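Transcriptional regulatory protein (PDB 3Q7R) probably acts as a global activator of transcription, binding a cis-acting element in its own promoter and so probably driving its own expression as well. Local coordinates at residues D52-Y58 with S74-L80. Numbering follows the deposited sequence.
Sequences DLVVCEY and SFVLVLL
Strands 53-57 and 75-80 run parallel, in register Leu53–Phe75 to Glu57–Leu79 with CA atoms 4.6 to 4.9 Å apart; their axes approach to 4.6 Å at -24°. The chain turns a corner at Asp52 (phi/psi -82/-37), whose CA-to-CB bond points away from 74-80 and whose carboxylate OD2 is hydrogen-bonded to His14 N, while Asp52 O, a backbone carbonyl, accepts a 3.3 Å hydrogen bond from Phe75 N. Leu53 (chi1 t, chi2 p) lays CD1 4.2 Å from Leu77 CB. Val54 directs both its N and its O at strand 75-80: N gives to Phe75 O at 2.8 Å, O accepts from Leu77 N at 2.9 Å. Val55 rests CG1 3.7 Å from Leu79 CG, and its backbone pairs with strand 13-18. These are the two strands following one another in the 2-1-3-4-5 parallel sheet of a CheY-like receiver domain, here linked by a loop without a helix. Cys56 repeats the pattern, N to Leu77 O at 2.8 Å and O from Leu79 N at 2.9 Å, its side chain sharing a face with Val54, Val76 and Val78. Glu57 lies on the Leu53–Val55 face, its carboxylate salt-bridged to Arg101 and hydrogen-bonded to Ser19 and His21. Tyr58 N gives Leu79 O the last bond, 2.7 Å; its ring (chi1 t) takes Leu80 CD2 over one face, a CH-pi contact 4.0 Å from the centroid, beside helix 85-93.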
loop_
_atom_site.group_PDB
_atom_site.type_symbol
_atom_site.label_atom_id
_atom_site.label_comp_id
_atom_site.label_asym_id
_atom_site.label_seq_id
_atom_site.Cartn_x
_atom_site.Cartn_y
_atom_site.Cartn_z
ATOM N N ASP A 52 15.169 -7.490 -0.923
ATOM C CA ASP A 52 14.771 -6.078 -0.878
ATOM C C ASP A 52 13.339 -5.941 -0.375
ATOM O O ASP A 52 13.010 -4.986 0.364
ATOM C CB ASP A 52 14.884 -5.468 -2.265
ATOM C CG ASP A 52 16.332 -5.484 -2.755
ATOM O OD1 ASP A 52 17.130 -4.768 -2.130
ATOM O OD2 ASP A 52 16.643 -6.228 -3.689
ATOM N N LEU A 53 12.476 -6.872 -0.772
ATOM C CA LEU A 53 11.062 -6.775 -0.369
ATOM C C LEU A 53 10.605 -8.185 -0.014
ATOM O O LEU A 53 10.888 -9.126 -0.744
ATOM C CB LEU A 53 10.218 -6.252 -1.510
ATOM C CG LEU A 53 8.706 -6.311 -1.305
ATOM C CD1 LEU A 53 8.289 -5.366 -0.186
ATOM C CD2 LEU A 53 8.031 -5.934 -2.659
ATOM N N VAL A 54 9.924 -8.337 1.109
ATOM C CA VAL A 54 9.220 -9.592 1.412
ATOM C C VAL A 54 7.731 -9.335 1.295
ATOM O O VAL A 54 7.230 -8.393 1.901
ATOM C CB VAL A 54 9.520 -10.078 2.848
ATOM C CG1 VAL A 54 8.744 -11.383 3.129
ATOM C CG2 VAL A 54 11.054 -10.297 2.960
ATOM N N VAL A 55 7.031 -10.141 0.493
ATOM C CA VAL A 55 5.565 -9.974 0.310
ATOM C C VAL A 55 4.994 -11.121 1.112
ATOM O O VAL A 55 5.293 -12.268 0.815
ATOM C CB VAL A 55 5.191 -10.107 -1.162
ATOM C CG1 VAL A 55 3.669 -10.012 -1.298
ATOM C CG2 VAL A 55 5.819 -8.966 -1.966
ATOM N N CYS A 56 4.260 -10.826 2.205
ATOM C CA CYS A 56 3.862 -11.921 3.105
ATOM C C CYS A 56 2.360 -12.028 3.256
ATOM O O CYS A 56 1.719 -11.025 3.533
ATOM C CB CYS A 56 4.442 -11.612 4.497
ATOM S SG CYS A 56 4.272 -12.985 5.678
ATOM N N GLU A 57 1.813 -13.232 3.108
ATOM C CA GLU A 57 0.423 -13.417 3.429
ATOM C C GLU A 57 0.134 -13.034 4.890
ATOM O O GLU A 57 0.892 -13.400 5.819
ATOM C CB GLU A 57 0.085 -14.906 3.308
ATOM C CG GLU A 57 0.185 -15.390 1.874
ATOM C CD GLU A 57 -0.946 -14.904 1.011
ATOM O OE1 GLU A 57 -1.876 -14.219 1.487
ATOM O OE2 GLU A 57 -0.894 -15.148 -0.211
ATOM N N TYR A 58 -0.987 -12.346 5.115
ATOM C CA TYR A 58 -1.345 -12.011 6.485
ATOM C C TYR A 58 -1.450 -13.286 7.349
ATOM O O TYR A 58 -1.065 -13.297 8.524
ATOM C CB TYR A 58 -2.651 -11.233 6.496
ATOM C CG TYR A 58 -3.055 -10.776 7.895
ATOM C CD1 TYR A 58 -2.372 -9.703 8.500
ATOM C CD2 TYR A 58 -4.068 -11.414 8.582
ATOM C CE1 TYR A 58 -2.740 -9.269 9.789
ATOM C CE2 TYR A 58 -4.432 -10.990 9.883
ATOM C CZ TYR A 58 -3.761 -9.892 10.430
ATOM O OH TYR A 58 -4.137 -9.465 11.717
ATOM N N SER A 74 14.651 -5.685 5.416
ATOM C CA SER A 74 13.790 -5.760 4.236
ATOM C C SER A 74 12.486 -4.986 4.447
ATOM O O SER A 74 11.934 -5.001 5.542
ATOM C CB SER A 74 13.395 -7.222 3.954
ATOM O OG SER A 74 14.504 -8.102 3.824
ATOM N N PHE A 75 11.956 -4.358 3.390
ATOM C CA PHE A 75 10.569 -3.889 3.436
ATOM C C PHE A 75 9.633 -5.101 3.427
ATOM O O PHE A 75 10.007 -6.181 2.957
ATOM C CB PHE A 75 10.271 -3.049 2.194
ATOM C CG PHE A 75 11.128 -1.829 2.074
ATOM C CD1 PHE A 75 10.864 -0.766 2.913
ATOM C CD2 PHE A 75 12.147 -1.744 1.144
ATOM C CE1 PHE A 75 11.644 0.395 2.838
ATOM C CE2 PHE A 75 12.916 -0.590 1.060
ATOM C CZ PHE A 75 12.648 0.474 1.923
ATOM N N VAL A 76 8.425 -4.907 3.958
ATOM C CA VAL A 76 7.388 -5.978 3.920
ATOM C C VAL A 76 6.050 -5.453 3.419
ATOM O O VAL A 76 5.560 -4.431 3.931
ATOM C CB VAL A 76 7.196 -6.609 5.312
ATOM C CG1 VAL A 76 6.064 -7.657 5.237
ATOM C CG2 VAL A 76 8.510 -7.311 5.818
ATOM N N LEU A 77 5.476 -6.101 2.394
ATOM C CA LEU A 77 4.134 -5.760 1.922
ATOM C C LEU A 77 3.265 -6.941 2.276
ATOM O O LEU A 77 3.661 -8.091 2.002
ATOM C CB LEU A 77 4.168 -5.600 0.380
ATOM C CG LEU A 77 2.812 -5.455 -0.349
ATOM C CD1 LEU A 77 2.178 -4.109 -0.016
ATOM C CD2 LEU A 77 3.053 -5.544 -1.864
ATOM N N VAL A 78 2.093 -6.676 2.839
ATOM C CA VAL A 78 1.246 -7.757 3.361
ATOM C C VAL A 78 0.050 -8.029 2.441
ATOM O O VAL A 78 -0.538 -7.102 1.892
ATOM C CB VAL A 78 0.772 -7.377 4.769
ATOM C CG1 VAL A 78 -0.304 -8.339 5.250
ATOM C CG2 VAL A 78 1.958 -7.304 5.716
ATOM N N LEU A 79 -0.282 -9.307 2.236
ATOM C CA LEU A 79 -1.435 -9.676 1.417
ATOM C C LEU A 79 -2.554 -10.177 2.323
ATOM O O LEU A 79 -2.372 -11.146 3.068
ATOM C CB LEU A 79 -1.094 -10.783 0.431
ATOM C CG LEU A 79 0.137 -10.531 -0.429
ATOM C CD1 LEU A 79 0.250 -11.716 -1.481
ATOM C CD2 LEU A 79 0.018 -9.138 -1.108
ATOM N N LEU A 80 -3.699 -9.520 2.261
ATOM C CA LEU A 80 -4.834 -9.842 3.166
ATOM C C LEU A 80 -5.960 -10.543 2.416
ATOM O O LEU A 80 -6.321 -10.127 1.323
ATOM C CB LEU A 80 -5.472 -8.551 3.719
ATOM C CG LEU A 80 -4.929 -8.132 5.047
ATOM C CD1 LEU A 80 -5.295 -6.681 5.343
ATOM C CD2 LEU A 80 -5.576 -9.015 6.148
#